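Local atomic coordinates of LSM2-LSM8 complex subunit lsm8 (Schizosaccharomyces pombe, PDB entry 6PPN), a protein that forms part of the nuclear LSM2-LSM8 ring, which binds U6 snRNA ending in a cyclic 2',3' phosphate and promotes spliceosome assembly. Residues 11-16 with 32-37. Residues are numbered along the deposited sequence; the frame is centred on the assembly and turned at random.
Sequences VQVITN and TNLILS. With nucleotides of chain A.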
ATOM      1  N   VAL H  11     -12.234 -14.666 -16.152  1.00 49.12           N
ATOM      2  CA  VAL H  11     -11.990 -14.250 -14.789  1.00 46.50           C
ATOM      3  C   VAL H  11     -12.345 -12.771 -14.709  1.00 45.27           C
ATOM      4  O   VAL H  11     -12.291 -12.057 -15.712  1.00 44.00           O
ATOM      5  CB  VAL H  11     -10.513 -14.554 -14.483  1.00 47.86           C
ATOM      6  CG1 VAL H  11      -9.800 -13.374 -13.920  1.00 50.83           C
ATOM      7  CG2 VAL H  11     -10.390 -15.837 -13.658  1.00 41.93           C
ATOM      8  N   GLN H  12     -12.734 -12.303 -13.527  1.00 42.08           N
ATOM      9  CA  GLN H  12     -13.133 -10.911 -13.349  1.00 34.91           C
ATOM     10  C   GLN H  12     -12.328 -10.331 -12.198  1.00 36.05           C
ATOM     11  O   GLN H  12     -12.485 -10.751 -11.056  1.00 40.18           O
ATOM     12  CB  GLN H  12     -14.631 -10.765 -13.069  1.00 37.88           C
ATOM     13  CG  GLN H  12     -14.994  -9.349 -12.575  1.00 38.17           C
ATOM     14  CD  GLN H  12     -16.491  -9.110 -12.444  1.00 43.34           C
ATOM     15  OE1 GLN H  12     -17.205  -9.007 -13.444  1.00 48.30           O
ATOM     16  NE2 GLN H  12     -16.973  -9.020 -11.206  1.00 42.23           N
ATOM     17  N   VAL H  13     -11.496  -9.341 -12.489  1.00 38.42           N
ATOM     18  CA  VAL H  13     -10.573  -8.779 -11.515  1.00 31.69           C
ATOM     19  C   VAL H  13     -11.148  -7.473 -11.020  1.00 36.72           C
ATOM     20  O   VAL H  13     -11.565  -6.629 -11.826  1.00 37.62           O
ATOM     21  CB  VAL H  13      -9.185  -8.528 -12.131  1.00 27.93           C
ATOM     22  CG1 VAL H  13      -8.288  -7.873 -11.077  1.00 32.97           C
ATOM     23  CG2 VAL H  13      -8.555  -9.837 -12.642  1.00 34.96           C
ATOM     24  N   ILE H  14     -11.167  -7.303  -9.702  1.00 36.50           N
ATOM     25  CA  ILE H  14     -11.464  -6.027  -9.071  1.00 35.01           C
ATOM     26  C   ILE H  14     -10.147  -5.490  -8.540  1.00 31.69           C
ATOM     27  O   ILE H  14      -9.490  -6.160  -7.728  1.00 35.01           O
ATOM     28  CB  ILE H  14     -12.467  -6.162  -7.924  1.00 39.89           C
ATOM     29  CG1 ILE H  14     -13.674  -6.957  -8.377  1.00 37.31           C
ATOM     30  CG2 ILE H  14     -12.883  -4.784  -7.469  1.00 29.79           C
ATOM     31  CD1 ILE H  14     -14.522  -6.179  -9.194  1.00 37.63           C
ATOM     32  N   THR H  15      -9.779  -4.286  -8.968  1.00 38.03           N
ATOM     33  CA  THR H  15      -8.513  -3.683  -8.590  1.00 35.99           C
ATOM     34  C   THR H  15      -8.707  -2.697  -7.448  1.00 35.29           C
ATOM     35  O   THR H  15      -9.835  -2.352  -7.062  1.00 34.41           O
ATOM     36  CB  THR H  15      -7.894  -2.982  -9.794  1.00 32.13           C
ATOM     37  OG1 THR H  15      -8.802  -2.010 -10.267  1.00 35.97           O
ATOM     38  CG2 THR H  15      -7.705  -3.939 -10.907  1.00 35.56           C
ATOM     39  N   ASN H  16      -7.576  -2.244  -6.889  1.00 33.11           N
ATOM     40  CA  ASN H  16      -7.651  -1.373  -5.720  1.00 33.64           C
ATOM     41  C   ASN H  16      -8.262  -0.021  -6.042  1.00 36.50           C
ATOM     42  O   ASN H  16      -8.748   0.650  -5.122  1.00 39.49           O
ATOM     43  CB  ASN H  16      -6.267  -1.186  -5.094  1.00 37.79           C
ATOM     44  CG  ASN H  16      -5.771  -2.451  -4.392  1.00 42.46           C
ATOM     45  OD1 ASN H  16      -6.427  -3.502  -4.430  1.00 47.06           O
ATOM     46  ND2 ASN H  16      -4.634  -2.344  -3.717  1.00 40.60           N
ATOM     47  N   THR H  32       0.801 -12.178  -7.064  1.00 32.43           N
ATOM     48  CA  THR H  32      -0.507 -11.948  -7.671  1.00 38.49           C
ATOM     49  C   THR H  32      -0.446 -11.042  -8.890  1.00 36.73           C
ATOM     50  O   THR H  32      -1.505 -10.597  -9.345  1.00 41.25           O
ATOM     51  CB  THR H  32      -1.523 -11.367  -6.665  1.00 40.73           C
ATOM     52  OG1 THR H  32      -1.105 -11.698  -5.338  1.00 44.39           O
ATOM     53  CG2 THR H  32      -2.916 -11.980  -6.843  1.00 41.97           C
ATOM     54  N   ASN H  33       0.738 -10.775  -9.465  1.00 34.02           N
ATOM     55  CA  ASN H  33       0.761 -10.265 -10.835  1.00 35.25           C
ATOM     56  C   ASN H  33      -0.106 -11.193 -11.679  1.00 36.50           C
ATOM     57  O   ASN H  33      -0.165 -12.391 -11.423  1.00 43.17           O
ATOM     58  CB  ASN H  33       2.188 -10.235 -11.409  1.00 31.52           C
ATOM     59  CG  ASN H  33       3.124  -9.273 -10.670  1.00 35.75           C
ATOM     60  OD1 ASN H  33       2.708  -8.231 -10.159  1.00 36.30           O
ATOM     61  ND2 ASN H  33       4.413  -9.651 -10.590  1.00 31.99           N
ATOM     62  N   LEU H  34      -0.833 -10.639 -12.641  1.00 40.66           N
ATOM     63  CA  LEU H  34      -1.718 -11.454 -13.469  1.00 38.36           C
ATOM     64  C   LEU H  34      -1.513 -11.087 -14.930  1.00 34.66           C
ATOM     65  O   LEU H  34      -1.189  -9.942 -15.243  1.00 37.80           O
ATOM     66  CB  LEU H  34      -3.198 -11.240 -13.137  1.00 35.63           C
ATOM     67  CG  LEU H  34      -3.616 -11.295 -11.678  1.00 36.68           C
ATOM     68  CD1 LEU H  34      -5.068 -10.868 -11.584  1.00 31.24           C
ATOM     69  CD2 LEU H  34      -3.453 -12.697 -11.115  1.00 34.61           C
ATOM     70  N   ILE H  35      -1.711 -12.066 -15.822  1.00 40.29           N
ATOM     71  CA  ILE H  35      -1.869 -11.817 -17.251  1.00 43.78           C
ATOM     72  C   ILE H  35      -3.311 -12.140 -17.615  1.00 42.43           C
ATOM     73  O   ILE H  35      -3.747 -13.288 -17.471  1.00 46.97           O
ATOM     74  CB  ILE H  35      -0.928 -12.685 -18.103  1.00 44.49           C
ATOM     75  CG1 ILE H  35       0.535 -12.493 -17.727  1.00 47.00           C
ATOM     76  CG2 ILE H  35      -1.133 -12.368 -19.590  1.00 40.99           C
ATOM     77  CD1 ILE H  35       1.437 -13.596 -18.318  1.00 46.43           C
ATOM     78  N   LEU H  36      -4.015 -11.172 -18.189  1.00 41.36           N
ATOM     79  CA  LEU H  36      -5.319 -11.406 -18.789  1.00 40.86           C
ATOM     80  C   LEU H  36      -5.219 -11.161 -20.287  1.00 46.67           C
ATOM     81  O   LEU H  36      -4.574 -10.205 -20.720  1.00 48.12           O
ATOM     82  CB  LEU H  36      -6.367 -10.466 -18.211  1.00 34.72           C
ATOM     83  CG  LEU H  36      -6.476 -10.443 -16.700  1.00 38.62           C
ATOM     84  CD1 LEU H  36      -7.663  -9.588 -16.304  1.00 40.93           C
ATOM     85  CD2 LEU H  36      -6.627 -11.818 -16.224  1.00 34.08           C
ATOM     86  N   SER H  37      -5.829 -12.027 -21.088  1.00 45.61           N
ATOM     87  CA  SER H  37      -5.901 -11.790 -22.522  1.00 44.67           C
ATOM     88  C   SER H  37      -7.354 -11.687 -22.951  1.00 40.44           C
ATOM     89  O   SER H  37      -8.258 -12.106 -22.224  1.00 47.70           O
ATOM     90  CB  SER H  37      -5.192 -12.887 -23.306  1.00 50.91           C
ATOM     91  OG  SER H  37      -5.852 -14.118 -23.130  1.00 58.50           O
TER
ATOM     92  P     U A   2       8.300  -5.317  -2.412  1.00 59.62           P
ATOM     93  OP1   U A   2       8.418  -5.175  -0.932  1.00 67.54           O
ATOM     94  OP2   U A   2       8.902  -6.492  -3.092  1.00 57.69           O
ATOM     95  O5'   U A   2       6.798  -5.345  -2.907  1.00 56.42           O
ATOM     96  C5'   U A   2       5.971  -4.208  -2.731  1.00 46.63           C
ATOM     97  C4'   U A   2       4.569  -4.545  -3.132  1.00 43.95           C
ATOM     98  O4'   U A   2       4.544  -4.773  -4.567  1.00 40.58           O
ATOM     99  C3'   U A   2       4.010  -5.817  -2.495  1.00 33.89           C
ATOM    100  O3'   U A   2       2.600  -5.693  -2.470  1.00 43.59           O
ATOM    101  C2'   U A   2       4.341  -6.856  -3.541  1.00 34.72           C
ATOM    102  O2'   U A   2       3.567  -8.030  -3.446  1.00 34.80           O
ATOM    103  C1'   U A   2       4.046  -6.067  -4.816  1.00 33.79           C
ATOM    104  N1    U A   2       4.680  -6.597  -6.024  1.00 34.89           N
ATOM    105  C2    U A   2       3.865  -6.873  -7.104  1.00 38.44           C
ATOM    106  O2    U A   2       2.644  -6.661  -7.110  1.00 36.42           O
ATOM    107  N3    U A   2       4.533  -7.383  -8.191  1.00 37.42           N
ATOM    108  C4    U A   2       5.893  -7.635  -8.302  1.00 37.66           C
ATOM    109  O4    U A   2       6.371  -8.103  -9.344  1.00 36.39           O
ATOM    110  C5    U A   2       6.650  -7.328  -7.133  1.00 32.66           C
ATOM    111  C6    U A   2       6.029  -6.841  -6.057  1.00 27.41           C
TER
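Strands 11-15 and 34-36 face each other with axes 9.8 Å apart at closest approach and directions 127° apart, joined by side chains alone. Val13 makes two of the three side-chain touches: its CG2 lies 3.8 Å from CD1 of Leu34, tip to tip. Val13 CG2 also touches Leu36 CD1 at 3.8 Å, the side chains crossing at a slant. With CG1 anti to the backbone N (chi1 177°), CG2 lies beside that N, the two leucine methyls roughly at right angles about it. Val11 CG1 adds a looser touch on Leu36 CD2 at 4.2 Å. Leu60 and Val68 close around this apolar cluster. Just before Leu34, Asn33 reads the uracil of U2 of chain A with both ends of its amide: OD1 accepts from N3 at 2.8 Å, and ND2 gives a nearly straight bond (174°) to O4. Asp29 binds ND2 and Gly62 N binds OD1, fixing which way the amide is flipped. A leucine here would probably leave N3 and O4 of the base without these partners and Asp29 without its amide mate. Curled strands over an apolar core, with a uracil-reading asparagine in the adjoining loop, mark the Sm fold and its RNA site.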